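Long-range contact in N-terminal acetyltransferase B complex subunit MDM20 (Candida albicans, PDB 5K04), which probably serves as the non-catalytic auxiliary subunit of the NatB complex, which acetylates the N-termini of proteins: residues Met416-Phe429 with Tyr448-Trp462. Sequence-based numbering, arbitrary orientation.
Sequences MKLYSQLNTNDLIF and YLTTTNPSKINLDAW
With chi1 at -105°, away from a staggered value, Phe429 turns its ring in among Leu449, Thr452, Asn458, Ala461 and Trp462. Leu449, its CG anti to the carbonyl carbon (chi1 -56°), lays CD2 over one face of that ring, 3.7 Å from the centroid and almost on the normal, a CH-pi contact. The far edge of Phe429 points at a face of the five-membered ring of Trp462 in an offset edge-to-face pair, planes at 82°, CZ lying nearest NE1. The Asn458 amide crosses the phenyl obliquely, CG 3.5 Å from Phe429 CD2, and Ala461 CB touches Phe429 CE1. Within its own segment Asn458 ND2 donates to Asn453 O at 2.8 Å, in the carbonyl plane on a lone pair; a water donates to both Asn458 OD1 and Asp426 O and so bridges the segments. Ile428 continues the apolar seam, with CG2 4.0 Å from Leu449 CD2; its CD1 comes up to the hydroxyl OG1 of Thr451. A second water links Tyr419 O to Thr451 OG1. At the other end Met416 crosses Tyr448 at about a right angle, its sulfur obliquely placed in a Met-aromatic contact, and Lys417 CG meets the tyrosine ring edge at CE1, 3.5 Å away; the Lys417 ammonium reaches on to a salt bridge with Glu555. The mostly buried contact joins the end of helix 409-419, the following loop and the first residue of helix 429-434 to Tyr448, the turn at 449-452 and the first turns of helix 456-485, N-capped by Ser455. Helix 506-521 packs against Trp462 and Leu459, helix 388-404 against Leu418 and Tyr419, and helix 729-747 against Tyr419, Thr424 and Asp426.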
loop_
_atom_site.group_PDB
_atom_site.type_symbol
_atom_site.label_atom_id
_atom_site.label_comp_id
_atom_site.label_asym_id
_atom_site.label_seq_id
_atom_site.Cartn_x
_atom_site.Cartn_y
_atom_site.Cartn_z
ATOM N N MET A 416 -2.693 5.088 -18.808
ATOM C CA MET A 416 -3.816 4.360 -18.220
ATOM C C MET A 416 -4.911 5.314 -17.747
ATOM O O MET A 416 -6.102 5.046 -17.957
ATOM C CB MET A 416 -3.325 3.458 -17.084
ATOM C CG MET A 416 -2.705 2.154 -17.585
ATOM S SD MET A 416 -2.442 0.863 -16.392
ATOM C CE MET A 416 -1.254 1.687 -15.437
ATOM N N LYS A 417 -4.529 6.454 -17.152
ATOM C CA LYS A 417 -5.528 7.434 -16.709
ATOM C C LYS A 417 -6.355 7.947 -17.882
ATOM O O LYS A 417 -7.580 8.057 -17.783
ATOM C CB LYS A 417 -4.851 8.604 -15.980
ATOM C CG LYS A 417 -4.145 8.191 -14.701
ATOM C CD LYS A 417 -3.474 9.361 -13.960
ATOM C CE LYS A 417 -4.439 10.494 -13.651
ATOM N NZ LYS A 417 -3.793 11.521 -12.767
ATOM N N LEU A 418 -5.694 8.276 -19.004
ATOM C CA LEU A 418 -6.416 8.752 -20.185
ATOM C C LEU A 418 -7.371 7.684 -20.711
ATOM O O LEU A 418 -8.547 7.965 -20.957
ATOM C CB LEU A 418 -5.442 9.169 -21.292
ATOM C CG LEU A 418 -4.455 10.334 -21.093
ATOM C CD1 LEU A 418 -3.979 10.904 -22.437
ATOM C CD2 LEU A 418 -5.029 11.419 -20.269
ATOM N N TYR A 419 -6.872 6.445 -20.879
ATOM C CA TYR A 419 -7.724 5.339 -21.307
ATOM C C TYR A 419 -8.894 5.142 -20.365
ATOM O O TYR A 419 -9.960 4.667 -20.787
ATOM C CB TYR A 419 -6.935 4.035 -21.380
ATOM C CG TYR A 419 -6.102 3.814 -22.633
ATOM C CD1 TYR A 419 -6.570 4.173 -23.896
ATOM C CD2 TYR A 419 -4.860 3.207 -22.551
ATOM C CE1 TYR A 419 -5.795 3.946 -25.045
ATOM C CE2 TYR A 419 -4.084 2.998 -23.665
ATOM C CZ TYR A 419 -4.546 3.366 -24.915
ATOM O OH TYR A 419 -3.750 3.130 -26.010
ATOM N N SER A 420 -8.705 5.477 -19.082
ATOM C CA SER A 420 -9.762 5.315 -18.092
ATOM C C SER A 420 -10.887 6.314 -18.297
ATOM O O SER A 420 -11.930 6.172 -17.652
ATOM C CB SER A 420 -9.198 5.465 -16.679
ATOM O OG SER A 420 -9.156 6.833 -16.287
ATOM N N GLN A 421 -10.681 7.323 -19.151
ATOM C CA GLN A 421 -11.689 8.318 -19.509
ATOM C C GLN A 421 -12.608 7.850 -20.632
ATOM O O GLN A 421 -13.624 8.502 -20.902
ATOM C CB GLN A 421 -11.024 9.625 -19.958
ATOM C CG GLN A 421 -10.028 10.203 -18.981
ATOM C CD GLN A 421 -10.644 10.407 -17.608
ATOM O OE1 GLN A 421 -11.620 11.132 -17.455
ATOM N NE2 GLN A 421 -10.089 9.732 -16.607
ATOM N N LEU A 422 -12.248 6.777 -21.316
ATOM C CA LEU A 422 -12.930 6.305 -22.506
ATOM C C LEU A 422 -13.500 4.916 -22.241
ATOM O O LEU A 422 -13.304 4.335 -21.166
ATOM C CB LEU A 422 -11.972 6.269 -23.699
ATOM C CG LEU A 422 -11.275 7.585 -24.036
ATOM C CD1 LEU A 422 -10.215 7.358 -25.136
ATOM C CD2 LEU A 422 -12.286 8.673 -24.438
ATOM N N ASN A 423 -14.227 4.402 -23.239
ATOM C CA ASN A 423 -14.742 3.043 -23.225
ATOM C C ASN A 423 -13.745 2.043 -23.806
ATOM O O ASN A 423 -14.129 0.922 -24.163
ATOM C CB ASN A 423 -16.078 2.987 -23.968
ATOM C CG ASN A 423 -17.134 3.838 -23.300
ATOM O OD1 ASN A 423 -17.454 3.655 -22.117
ATOM N ND2 ASN A 423 -17.668 4.785 -24.045
ATOM N N THR A 424 -12.471 2.437 -23.890
ATOM C CA THR A 424 -11.374 1.594 -24.360
ATOM C C THR A 424 -10.843 0.708 -23.225
ATOM O O THR A 424 -9.652 0.680 -22.911
ATOM C CB THR A 424 -10.271 2.483 -24.918
ATOM O OG1 THR A 424 -9.889 3.436 -23.916
ATOM C CG2 THR A 424 -10.760 3.235 -26.129
ATOM N N ASN A 425 -11.760 -0.037 -22.602
ATOM C CA ASN A 425 -11.437 -0.756 -21.371
ATOM C C ASN A 425 -10.517 -1.946 -21.622
ATOM O O ASN A 425 -9.918 -2.476 -20.679
ATOM C CB ASN A 425 -12.745 -1.180 -20.717
ATOM C CG ASN A 425 -13.765 -0.044 -20.682
ATOM O OD1 ASN A 425 -13.439 1.103 -20.349
ATOM N ND2 ASN A 425 -14.995 -0.354 -21.064
ATOM N N ASP A 426 -10.371 -2.294 -22.897
ATOM C CA ASP A 426 -9.545 -3.375 -23.420
ATOM C C ASP A 426 -8.053 -3.173 -23.139
ATOM O O ASP A 426 -7.301 -4.148 -23.083
ATOM C CB ASP A 426 -9.799 -3.400 -24.942
ATOM C CG ASP A 426 -9.859 -4.744 -25.504
ATOM O OD1 ASP A 426 -8.922 -5.529 -25.267
ATOM O OD2 ASP A 426 -10.845 -5.023 -26.214
ATOM N N LEU A 427 -7.607 -1.918 -22.994
ATOM C CA LEU A 427 -6.236 -1.517 -23.303
ATOM C C LEU A 427 -5.409 -1.141 -22.081
ATOM O O LEU A 427 -4.243 -0.749 -22.228
ATOM C CB LEU A 427 -6.248 -0.330 -24.278
ATOM C CG LEU A 427 -7.071 -0.492 -25.559
ATOM C CD1 LEU A 427 -7.022 0.791 -26.392
ATOM C CD2 LEU A 427 -6.604 -1.717 -26.374
ATOM N N ILE A 428 -5.972 -1.242 -20.886
ATOM C CA ILE A 428 -5.262 -0.827 -19.681
ATOM C C ILE A 428 -4.396 -1.956 -19.116
ATOM O O ILE A 428 -3.225 -1.747 -18.785
ATOM C CB ILE A 428 -6.296 -0.313 -18.659
ATOM C CG1 ILE A 428 -7.010 0.936 -19.220
ATOM C CG2 ILE A 428 -5.657 -0.081 -17.316
ATOM C CD1 ILE A 428 -8.059 1.524 -18.284
ATOM N N PHE A 429 -4.954 -3.167 -19.019
ATOM C CA PHE A 429 -4.223 -4.306 -18.461
ATOM C C PHE A 429 -2.867 -4.558 -19.106
ATOM O O PHE A 429 -1.924 -4.906 -18.372
ATOM C CB PHE A 429 -5.088 -5.578 -18.568
ATOM C CG PHE A 429 -5.679 -6.006 -17.262
ATOM C CD1 PHE A 429 -4.863 -6.429 -16.222
ATOM C CD2 PHE A 429 -7.055 -5.982 -17.065
ATOM C CE1 PHE A 429 -5.412 -6.815 -14.997
ATOM C CE2 PHE A 429 -7.618 -6.377 -15.852
ATOM C CZ PHE A 429 -6.796 -6.794 -14.818
ATOM N N TYR A 448 -6.089 1.626 -10.945
ATOM C CA TYR A 448 -5.868 1.898 -12.363
ATOM C C TYR A 448 -6.638 0.930 -13.255
ATOM O O TYR A 448 -6.856 1.233 -14.430
ATOM C CB TYR A 448 -4.365 1.833 -12.709
ATOM C CG TYR A 448 -3.586 3.095 -12.396
ATOM C CD1 TYR A 448 -3.618 4.199 -13.254
ATOM C CD2 TYR A 448 -2.825 3.185 -11.243
ATOM C CE1 TYR A 448 -2.911 5.369 -12.966
ATOM C CE2 TYR A 448 -2.123 4.338 -10.932
ATOM C CZ TYR A 448 -2.158 5.431 -11.804
ATOM O OH TYR A 448 -1.457 6.560 -11.486
ATOM N N LEU A 449 -7.050 -0.221 -12.722
ATOM C CA LEU A 449 -7.810 -1.218 -13.464
ATOM C C LEU A 449 -9.319 -1.064 -13.280
ATOM O O LEU A 449 -10.083 -1.915 -13.753
ATOM C CB LEU A 449 -7.370 -2.615 -13.039
ATOM C CG LEU A 449 -5.871 -2.924 -13.171
ATOM C CD1 LEU A 449 -5.512 -4.182 -12.380
ATOM C CD2 LEU A 449 -5.478 -3.090 -14.655
ATOM N N THR A 450 -9.751 0.015 -12.624
ATOM C CA THR A 450 -11.160 0.222 -12.286
ATOM C C THR A 450 -12.091 -0.020 -13.477
ATOM O O THR A 450 -13.111 -0.708 -13.347
ATOM C CB THR A 450 -11.328 1.645 -11.740
ATOM O OG1 THR A 450 -10.581 1.790 -10.516
ATOM C CG2 THR A 450 -12.804 1.991 -11.505
ATOM N N THR A 451 -11.753 0.528 -14.649
ATOM C CA THR A 451 -12.629 0.508 -15.822
ATOM C C THR A 451 -12.398 -0.687 -16.737
ATOM O O THR A 451 -13.066 -0.794 -17.771
ATOM C CB THR A 451 -12.446 1.793 -16.646
ATOM O OG1 THR A 451 -11.103 1.849 -17.150
ATOM C CG2 THR A 451 -12.714 3.032 -15.791
ATOM N N THR A 452 -11.474 -1.581 -16.393
ATOM C CA THR A 452 -11.215 -2.746 -17.224
ATOM C C THR A 452 -12.484 -3.577 -17.408
ATOM O O THR A 452 -13.341 -3.653 -16.521
ATOM C CB THR A 452 -10.088 -3.589 -16.615
ATOM O OG1 THR A 452 -10.373 -3.856 -15.236
ATOM C CG2 THR A 452 -8.769 -2.827 -16.716
ATOM N N ASN A 453 -12.587 -4.208 -18.595
ATOM C CA ASN A 453 -13.730 -4.941 -19.127
ATOM C C ASN A 453 -13.879 -6.311 -18.462
ATOM O O ASN A 453 -12.881 -6.941 -18.080
ATOM C CB ASN A 453 -13.577 -5.117 -20.640
ATOM C CG ASN A 453 -12.233 -5.736 -21.026
ATOM O OD1 ASN A 453 -11.167 -5.262 -20.619
ATOM N ND2 ASN A 453 -12.287 -6.827 -21.803
ATOM N N PRO A 454 -15.130 -6.807 -18.341
ATOM C CA PRO A 454 -15.392 -8.091 -17.657
ATOM C C PRO A 454 -15.106 -9.297 -18.541
ATOM O O PRO A 454 -15.993 -10.063 -18.916
ATOM C CB PRO A 454 -16.874 -7.967 -17.290
ATOM C CG PRO A 454 -17.448 -7.143 -18.379
ATOM C CD PRO A 454 -16.378 -6.161 -18.794
ATOM N N SER A 455 -13.834 -9.481 -18.883
ATOM C CA SER A 455 -13.415 -10.663 -19.616
ATOM C C SER A 455 -12.949 -11.755 -18.650
ATOM O O SER A 455 -12.691 -11.509 -17.471
ATOM C CB SER A 455 -12.307 -10.312 -20.612
ATOM O OG SER A 455 -11.104 -9.963 -19.947
ATOM N N LYS A 456 -12.836 -12.982 -19.181
ATOM C CA LYS A 456 -12.362 -14.120 -18.397
ATOM C C LYS A 456 -10.876 -13.989 -18.064
ATOM O O LYS A 456 -10.445 -14.314 -16.946
ATOM C CB LYS A 456 -12.642 -15.411 -19.168
ATOM C CG LYS A 456 -11.930 -16.647 -18.650
ATOM C CD LYS A 456 -12.441 -17.085 -17.291
ATOM C CE LYS A 456 -11.753 -18.366 -16.841
ATOM N NZ LYS A 456 -12.353 -18.901 -15.593
ATOM N N ILE A 457 -10.081 -13.505 -19.020
ATOM C CA ILE A 457 -8.661 -13.259 -18.762
ATOM C C ILE A 457 -8.480 -12.225 -17.658
ATOM O O ILE A 457 -7.633 -12.385 -16.773
ATOM C CB ILE A 457 -7.948 -12.842 -20.060
ATOM C CG1 ILE A 457 -7.942 -14.022 -21.030
ATOM C CG2 ILE A 457 -6.518 -12.404 -19.773
ATOM C CD1 ILE A 457 -7.353 -13.698 -22.362
ATOM N N ASN A 458 -9.284 -11.159 -17.683
ATOM C CA ASN A 458 -9.211 -10.162 -16.622
ATOM C C ASN A 458 -9.674 -10.744 -15.285
ATOM O O ASN A 458 -9.079 -10.457 -14.236
ATOM C CB ASN A 458 -10.039 -8.937 -17.006
ATOM C CG ASN A 458 -9.462 -8.173 -18.218
ATOM O OD1 ASN A 458 -8.427 -8.551 -18.797
ATOM N ND2 ASN A 458 -10.146 -7.091 -18.604
ATOM N N LEU A 459 -10.732 -11.568 -15.309
ATOM C CA LEU A 459 -11.193 -12.238 -14.094
ATOM C C LEU A 459 -10.069 -13.053 -13.453
ATOM O O LEU A 459 -9.813 -12.942 -12.251
ATOM C CB LEU A 459 -12.389 -13.133 -14.421
ATOM C CG LEU A 459 -12.804 -14.122 -13.326
ATOM C CD1 LEU A 459 -13.217 -13.394 -12.046
ATOM C CD2 LEU A 459 -13.928 -15.046 -13.812
ATOM N N ASP A 460 -9.378 -13.868 -14.253
ATOM C CA ASP A 460 -8.273 -14.662 -13.729
ATOM C C ASP A 460 -7.147 -13.778 -13.210
ATOM O O ASP A 460 -6.476 -14.131 -12.236
ATOM C CB ASP A 460 -7.763 -15.616 -14.810
ATOM C CG ASP A 460 -8.802 -16.683 -15.194
ATOM O OD1 ASP A 460 -9.535 -17.154 -14.298
ATOM O OD2 ASP A 460 -8.872 -17.051 -16.391
ATOM N N ALA A 461 -6.938 -12.620 -13.828
ATOM C CA ALA A 461 -5.948 -11.679 -13.312
ATOM C C ALA A 461 -6.377 -11.117 -11.958
ATOM O O ALA A 461 -5.555 -10.979 -11.042
ATOM C CB ALA A 461 -5.718 -10.554 -14.318
ATOM N N TRP A 462 -7.668 -10.802 -11.811
ATOM C CA TRP A 462 -8.168 -10.308 -10.528
ATOM C C TRP A 462 -8.042 -11.353 -9.423
ATOM O O TRP A 462 -7.699 -11.022 -8.285
ATOM C CB TRP A 462 -9.620 -9.871 -10.664
ATOM C CG TRP A 462 -9.756 -8.531 -11.292
ATOM C CD1 TRP A 462 -10.226 -8.251 -12.547
ATOM C CD2 TRP A 462 -9.412 -7.276 -10.702
ATOM N NE1 TRP A 462 -10.202 -6.894 -12.764
ATOM C CE2 TRP A 462 -9.699 -6.273 -11.653
ATOM C CE3 TRP A 462 -8.889 -6.901 -9.465
ATOM C CZ2 TRP A 462 -9.492 -4.926 -11.400
ATOM C CZ3 TRP A 462 -8.665 -5.539 -9.215
ATOM C CH2 TRP A 462 -8.974 -4.575 -10.176
HETATM O O HOH W 1 -11.122 2.442 -19.981
HETATM O O HOH W 2 -7.789 -6.568 -20.989
#